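Local atomic coordinates of TarM (Staphylococcus aureus subsp. aureus 21178, PDB entry 4X7R), a protein that belongs to the GT-B glycosyltransferases, with two Rossmann-like domains facing each other across a cleft and a long antiparallel sheet beside them. Residues P232-T237 against A242-V247. The protein carries 1 engineered substitution. Sequence-based numbering, arbitrary orientation.
Sequences PKMFNT and AQKYGV. With SUS (2-deoxy-3,6-di-O-sulfo-2-(sulfoamino)-alpha-D-glucopyranose), chain C.
In the beta-alpha-beta unit made of strand 221-225, helix 231-235 and strand 243-247, Lys244 of the second strand reaches across to the last part of the helix and the residues after it, while Met234 packs back from the helix onto the strand. Beyond CG the lysine chain is fully extended, carrying NZ to a group of oxygens from Met234, Phe235 and Thr237. Lys244 NZ donates to Met234 O (2.8 Å), approaching off the C=O axis at 149° and a little out of the carbonyl plane. A second bond runs from Lys244 NZ to Thr237 OG1 (3.0 Å). These two acceptors lie beside NZ; Phe235 O and Thr237 O, both weakly bonded, lie beyond it. Four acceptors are more than the three N-H groups of the buried ammonium can serve fully, which probably favours its charged form. Met234 O also accepts from Thr237 N, and Thr237 OG1 is further bonded to His239 ND1.

Nearer the strand backbone the lysine methylenes are a good match for methionine. The two side chains pass in opposite directions, Met234 CG lying 3.9 Å from Lys244 CG and Met234 SD 3.8 Å from Lys244 CB. A bend at the last torsion (chi3 69°) brings Met234 CE to 3.4 Å from Tyr245 O.

Lys233, on another side of the helix, packs on Leu204 and Cys207 of helix 203-214. Its NZ donates to O2S of the sulfoamino group of SUS (2.8 Å) and makes a salt bridge to O3S of a bound IDS, a cation suited to a sulfated glycan. Met223 of the neighbouring parallel strand 221-225 touches both Met234 and Lys244, while Tyr245 packs on Leu490 of helix 480-492.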
ATOM      1  N   PRO A 232      -7.527   1.645  15.291  1.00 32.72           N
ATOM      2  CA  PRO A 232      -8.188   0.973  16.442  1.00 33.62           C
ATOM      3  C   PRO A 232      -7.470  -0.263  16.983  1.00 36.19           C
ATOM      4  O   PRO A 232      -7.543  -0.496  18.178  1.00 36.93           O
ATOM      5  CB  PRO A 232      -9.585   0.613  15.909  1.00 35.32           C
ATOM      6  CG  PRO A 232      -9.820   1.606  14.771  1.00 39.61           C
ATOM      7  CD  PRO A 232      -8.458   1.743  14.136  1.00 33.90           C
ATOM      8  N   LYS A 233      -6.747  -1.022  16.140  1.00 32.34           N
ATOM      9  CA  LYS A 233      -5.977  -2.196  16.620  1.00 32.29           C
ATOM     10  C   LYS A 233      -4.939  -1.791  17.633  1.00 38.19           C
ATOM     11  O   LYS A 233      -4.862  -2.423  18.691  1.00 38.57           O
ATOM     12  CB  LYS A 233      -5.349  -2.989  15.474  1.00 32.35           C
ATOM     13  CG  LYS A 233      -6.396  -3.522  14.512  1.00 35.33           C
ATOM     14  CD  LYS A 233      -5.772  -4.016  13.253  1.00 40.99           C
ATOM     15  CE  LYS A 233      -6.797  -4.724  12.414  1.00 50.80           C
ATOM     16  NZ  LYS A 233      -7.374  -3.824  11.390  1.00 48.41           N
ATOM     17  N   MET A 234      -4.180  -0.698  17.340  1.00 34.04           N
ATOM     18  CA  MET A 234      -3.164  -0.179  18.246  1.00 33.41           C
ATOM     19  C   MET A 234      -3.844   0.516  19.428  1.00 38.54           C
ATOM     20  O   MET A 234      -3.465   0.282  20.576  1.00 38.51           O
ATOM     21  CB  MET A 234      -2.220   0.825  17.525  1.00 34.50           C
ATOM     22  CG  MET A 234      -1.150   1.461  18.456  1.00 36.52           C
ATOM     23  SD  MET A 234      -0.226   2.813  17.698  1.00 39.15           S
ATOM     24  CE  MET A 234      -1.504   4.090  17.576  1.00 36.10           C
ATOM     25  N   PHE A 235      -4.791   1.415  19.136  1.00 35.51           N
ATOM     26  CA  PHE A 235      -5.488   2.202  20.148  1.00 36.28           C
ATOM     27  C   PHE A 235      -6.138   1.352  21.269  1.00 41.72           C
ATOM     28  O   PHE A 235      -5.983   1.683  22.438  1.00 43.14           O
ATOM     29  CB  PHE A 235      -6.514   3.152  19.499  1.00 37.72           C
ATOM     30  CG  PHE A 235      -7.036   4.222  20.440  1.00 40.80           C
ATOM     31  CD1 PHE A 235      -6.177   5.177  20.986  1.00 43.20           C
ATOM     32  CD2 PHE A 235      -8.384   4.285  20.768  1.00 44.84           C
ATOM     33  CE1 PHE A 235      -6.655   6.158  21.864  1.00 44.56           C
ATOM     34  CE2 PHE A 235      -8.867   5.289  21.624  1.00 48.88           C
ATOM     35  CZ  PHE A 235      -7.998   6.217  22.165  1.00 45.67           C
ATOM     36  N   ASN A 236      -6.836   0.266  20.908  1.00 38.85           N
ATOM     37  CA  ASN A 236      -7.547  -0.600  21.863  1.00 39.81           C
ATOM     38  C   ASN A 236      -6.674  -1.561  22.700  1.00 44.39           C
ATOM     39  O   ASN A 236      -7.222  -2.231  23.579  1.00 46.31           O
ATOM     40  CB  ASN A 236      -8.654  -1.380  21.152  1.00 36.93           C
ATOM     41  CG  ASN A 236      -9.726  -0.529  20.516  1.00 58.94           C
ATOM     42  OD1 ASN A 236      -9.896   0.646  20.810  1.00 47.27           O
ATOM     43  ND2 ASN A 236     -10.482  -1.111  19.618  1.00 58.91           N
ATOM     44  N   THR A 237      -5.351  -1.673  22.432  1.00 38.97           N
ATOM     45  CA  THR A 237      -4.531  -2.596  23.251  1.00 39.77           C
ATOM     46  C   THR A 237      -4.474  -2.115  24.713  1.00 45.63           C
ATOM     47  O   THR A 237      -4.646  -0.927  24.977  1.00 45.07           O
ATOM     48  CB  THR A 237      -3.115  -2.843  22.699  1.00 41.53           C
ATOM     49  OG1 THR A 237      -2.292  -1.728  23.008  1.00 44.30           O
ATOM     50  CG2 THR A 237      -3.070  -3.172  21.231  1.00 33.25           C
ATOM     51  N   ALA A 242       4.090   0.703  26.791  1.00 42.54           N
ATOM     52  CA  ALA A 242       4.457   0.789  25.383  1.00 40.27           C
ATOM     53  C   ALA A 242       3.942   2.094  24.785  1.00 45.05           C
ATOM     54  O   ALA A 242       2.868   2.555  25.170  1.00 44.03           O
ATOM     55  CB  ALA A 242       3.915  -0.399  24.623  1.00 39.19           C
ATOM     56  N   GLN A 243       4.751   2.723  23.915  1.00 41.25           N
ATOM     57  CA  GLN A 243       4.407   3.976  23.263  1.00 40.49           C
ATOM     58  C   GLN A 243       3.520   3.755  22.048  1.00 40.94           C
ATOM     59  O   GLN A 243       3.625   2.725  21.350  1.00 38.08           O
ATOM     60  CB  GLN A 243       5.675   4.755  22.877  1.00 42.47           C
ATOM     61  CG  GLN A 243       6.614   4.965  24.069  1.00 41.63           C
ATOM     62  CD  GLN A 243       7.812   5.781  23.719  1.00 44.20           C
ATOM     63  OE1 GLN A 243       7.733   6.721  22.930  1.00 41.53           O
ATOM     64  NE2 GLN A 243       8.942   5.469  24.338  1.00 44.22           N
ATOM     65  N   LYS A 244       2.629   4.731  21.798  1.00 38.14           N
ATOM     66  CA  LYS A 244       1.700   4.673  20.661  1.00 36.16           C
ATOM     67  C   LYS A 244       1.741   5.949  19.851  1.00 37.89           C
ATOM     68  O   LYS A 244       1.515   7.043  20.387  1.00 37.10           O
ATOM     69  CB  LYS A 244       0.254   4.355  21.106  1.00 38.73           C
ATOM     70  CG  LYS A 244       0.090   3.013  21.834  1.00 41.51           C
ATOM     71  CD  LYS A 244      -1.355   2.775  22.274  1.00 37.60           C
ATOM     72  CE  LYS A 244      -1.572   1.423  22.945  1.00 32.04           C
ATOM     73  NZ  LYS A 244      -3.025   1.174  23.201  1.00 36.48           N
ATOM     74  N   TYR A 245       1.999   5.805  18.543  1.00 33.18           N
ATOM     75  CA  TYR A 245       2.052   6.932  17.602  1.00 32.42           C
ATOM     76  C   TYR A 245       1.231   6.608  16.405  1.00 36.67           C
ATOM     77  O   TYR A 245       1.185   5.456  15.983  1.00 36.64           O
ATOM     78  CB  TYR A 245       3.500   7.240  17.121  1.00 32.78           C
ATOM     79  CG  TYR A 245       4.428   7.648  18.240  1.00 34.22           C
ATOM     80  CD1 TYR A 245       4.477   8.966  18.685  1.00 36.29           C
ATOM     81  CD2 TYR A 245       5.194   6.703  18.913  1.00 34.86           C
ATOM     82  CE1 TYR A 245       5.280   9.334  19.762  1.00 37.33           C
ATOM     83  CE2 TYR A 245       6.023   7.067  19.975  1.00 36.13           C
ATOM     84  CZ  TYR A 245       6.050   8.381  20.405  1.00 41.22           C
ATOM     85  OH  TYR A 245       6.812   8.737  21.482  1.00 43.74           O
ATOM     86  N   GLY A 246       0.612   7.632  15.846  1.00 32.76           N
ATOM     87  CA  GLY A 246      -0.163   7.510  14.616  1.00 31.42           C
ATOM     88  C   GLY A 246       0.518   8.400  13.602  1.00 36.34           C
ATOM     89  O   GLY A 246       0.867   9.533  13.944  1.00 35.38           O
ATOM     90  N   VAL A 247       0.792   7.884  12.375  1.00 32.91           N
ATOM     91  CA  VAL A 247       1.358   8.724  11.311  1.00 33.10           C
ATOM     92  C   VAL A 247       0.245   8.956  10.284  1.00 36.96           C
ATOM     93  O   VAL A 247      -0.273   7.987   9.727  1.00 36.15           O
ATOM     94  CB  VAL A 247       2.655   8.172  10.630  1.00 36.21           C
ATOM     95  CG1 VAL A 247       3.062   9.041   9.429  1.00 35.68           C
ATOM     96  CG2 VAL A 247       3.822   8.050  11.617  1.00 35.92           C
TER
HETATM   97  N2  SUS C   3      -8.873  -4.349   8.045  0.82 46.80           N
HETATM   98  C1  SUS C   3     -10.351  -4.585   6.090  0.82 47.23           C
HETATM   99  S1  SUS C   3      -8.013  -5.849   8.390  0.82 44.61           S
HETATM  100  C2  SUS C   3      -8.978  -4.169   6.586  0.82 47.34           C
HETATM  101  S2  SUS C   3      -9.058  -3.840   0.726  0.82 61.23           S
HETATM  102  C3  SUS C   3      -8.688  -2.708   6.178  0.82 47.29           C
HETATM  103  O3  SUS C   3      -7.345  -2.331   6.549  0.82 46.38           O
HETATM  104  S3  SUS C   3      -7.154  -1.259   7.620  0.82 45.30           S
HETATM  105  C4  SUS C   3      -8.909  -2.455   4.680  0.82 48.63           C
HETATM  106  O4  SUS C   3      -8.842  -1.052   4.520  0.82 50.71           O
HETATM  107  C5  SUS C   3     -10.307  -3.012   4.232  0.82 49.37           C
HETATM  108  O5  SUS C   3     -10.433  -4.404   4.651  0.82 46.75           O
HETATM  109  C6  SUS C   3     -10.500  -3.062   2.719  0.82 51.86           C
HETATM  110  O6  SUS C   3      -9.465  -3.871   2.189  0.82 56.92           O
HETATM  111  O1S SUS C   3      -6.561  -5.703   7.943  0.82 44.75           O
HETATM  112  O2S SUS C   3      -8.125  -6.074   9.890  0.82 44.93           O
HETATM  113  O3S SUS C   3      -8.651  -7.014   7.635  0.82 49.27           O
HETATM  114  O4S SUS C   3      -7.761  -4.643   0.581  0.82 60.21           O
HETATM  115  O5S SUS C   3     -10.182  -4.458  -0.108  0.82 62.17           O
HETATM  116  O6S SUS C   3      -8.810  -2.395   0.280  0.82 64.03           O
HETATM  117  O7S SUS C   3      -7.889  -0.022   7.145  0.82 46.98           O
HETATM  118  O8S SUS C   3      -5.675  -0.922   7.812  0.82 47.48           O
HETATM  119  O9S SUS C   3      -7.742  -1.726   8.947  0.82 47.02           O